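Local atomic coordinates of alpha-catenin-like protein hmp-1 (Caenorhabditis elegans, PDB entry 5XA5), a protein that binds beta-catenin, cadherin and actin filaments at cell junctions, and is required for cell migration and cell shape changes during body enclosure and elongation. Residues 29-32 and 33-37. Sequence-based numbering, arbitrary orientation. Where two conformers were deposited one is given.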
loop_
_atom_site.group_PDB
_atom_site.type_symbol
_atom_site.label_atom_id
_atom_site.label_comp_id
_atom_site.label_asym_id
_atom_site.label_seq_id
_atom_site.Cartn_x
_atom_site.Cartn_y
_atom_site.Cartn_z
ATOM N N ILE A 29 9.059 -0.496 -8.610
ATOM C CA ILE A 29 8.637 -0.064 -9.938
ATOM C C ILE A 29 9.827 0.504 -10.711
ATOM O O ILE A 29 9.884 0.375 -11.925
ATOM C CB ILE A 29 7.465 0.972 -9.898
ATOM C CG1 ILE A 29 7.884 2.305 -9.279
ATOM C CG2 ILE A 29 6.246 0.398 -9.170
ATOM C CD1 ILE A 29 6.766 3.332 -9.255
ATOM N N THR A 30 10.798 1.087 -10.013
ATOM C CA THR A 30 11.979 1.590 -10.715
ATOM C C THR A 30 12.732 0.419 -11.338
ATOM O O THR A 30 13.208 0.508 -12.479
ATOM C CB THR A 30 12.868 2.388 -9.759
ATOM O OG1 THR A 30 12.111 3.500 -9.270
ATOM C CG2 THR A 30 14.097 2.910 -10.457
ATOM N N GLN A 31 12.814 -0.688 -10.609
ATOM C CA GLN A 31 13.433 -1.903 -11.152
ATOM C C GLN A 31 12.668 -2.400 -12.362
ATOM O O GLN A 31 13.250 -2.702 -13.403
ATOM C CB GLN A 31 13.476 -3.017 -10.110
ATOM C CG GLN A 31 14.421 -2.805 -8.951
ATOM C CD GLN A 31 14.172 -3.798 -7.836
ATOM O OE1 GLN A 31 13.936 -4.980 -8.089
ATOM N NE2 GLN A 31 14.238 -3.331 -6.592
ATOM N N LEU A 32 11.355 -2.499 -12.205
ATOM C CA LEU A 32 10.506 -3.039 -13.269
ATOM C C LEU A 32 10.716 -2.271 -14.569
ATOM O O LEU A 32 11.049 -2.858 -15.607
ATOM C CB LEU A 32 9.035 -3.003 -12.848
ATOM C CG LEU A 32 8.694 -3.948 -11.692
ATOM C CD1 LEU A 32 7.340 -3.605 -11.063
ATOM C CD2 LEU A 32 8.728 -5.429 -12.169
ATOM N N ILE A 33 10.568 -0.954 -14.498
ATOM C CA ILE A 33 10.586 -0.101 -15.677
ATOM C C ILE A 33 11.973 0.048 -16.271
ATOM O O ILE A 33 12.159 -0.096 -17.480
ATOM C CB ILE A 33 10.020 1.287 -15.350
ATOM C CG1 ILE A 33 8.547 1.170 -14.948
ATOM C CG2 ILE A 33 10.180 2.228 -16.538
ATOM C CD1 ILE A 33 7.740 0.243 -15.835
ATOM N N ASN A 34 12.964 0.329 -15.431
ATOM C CA ASN A 34 14.318 0.504 -15.949
ATOM C C ASN A 34 14.891 -0.740 -16.610
ATOM O O ASN A 34 15.519 -0.651 -17.669
ATOM C CB ASN A 34 15.257 0.939 -14.825
ATOM C CG ASN A 34 15.065 2.384 -14.437
ATOM O OD1 ASN A 34 14.261 3.106 -15.037
ATOM N ND2 ASN A 34 15.826 2.827 -13.448
ATOM N N GLU A 35 14.696 -1.901 -15.994
ATOM C CA GLU A 35 15.348 -3.098 -16.519
ATOM C C GLU A 35 14.793 -3.465 -17.884
ATOM O O GLU A 35 15.557 -3.778 -18.789
ATOM C CB GLU A 35 15.201 -4.283 -15.565
ATOM C CG GLU A 35 16.076 -4.190 -14.320
ATOM C CD GLU A 35 15.858 -5.350 -13.372
ATOM O OE1 GLU A 35 15.698 -6.482 -13.860
ATOM O OE2 GLU A 35 15.850 -5.129 -12.140
ATOM N N VAL A 36 13.476 -3.404 -18.043
ATOM C CA VAL A 36 12.864 -3.919 -19.267
ATOM C C VAL A 36 13.000 -2.932 -20.426
ATOM O O VAL A 36 12.887 -3.313 -21.591
ATOM C CB VAL A 36 11.377 -4.277 -19.038
ATOM C CG1 VAL A 36 10.521 -3.024 -18.930
ATOM C CG2 VAL A 36 10.867 -5.213 -20.151
ATOM N N THR A 37 13.267 -1.666 -20.117
ATOM C CA THR A 37 13.447 -0.663 -21.164
ATOM C C THR A 37 14.918 -0.359 -21.450
ATOM O O THR A 37 15.225 0.528 -22.248
ATOM C CB THR A 37 12.743 0.667 -20.810
ATOM O OG1 THR A 37 13.365 1.251 -19.663
ATOM C CG2 THR A 37 11.265 0.450 -20.534
#
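The carbonyl oxygen of I29 accepts the N-H of I33 in a nearly straight bond, 3.0 Å from O to N, and CG1 of I33 lies 3.4 Å from the same oxygen. N34 N reaches T30 O, and E35 N reaches Q31 O at 3.1 Å; the bond from V36 N to L32 O is longer, 3.5 Å, and weak. This part of helix 23-36 belongs to the N-terminal, all-helical part of this vinculin/alpha-catenin family protein, and I29, L32, I33 and V36 suit their places because their branched apolar side chains pack on helix 117-165. On another flank, CG2 of T30 touches ND2 of N34 at 3.5 Å; a hydroxyl that bonds L26 O beside a methyl suits partly exposed T30, and a polar amide suits exposed N34. Q31 and E35 run alongside each other, amide and carboxylate planes only 3° apart, with E35 OE2 3.8 Å from Q31 CB. With CG anti to its carbonyl carbon (chi1 -74°), E35 carries its chain past Q31 O, and OE2 forms a salt bridge outward, to a basic side chain on the chain of another protein. Cutting E35 back to an alanine would probably leave that basic group without its charged mate and uncover CB of Q31, whose OE1 also accepts hydrogen bonds from the partner chain.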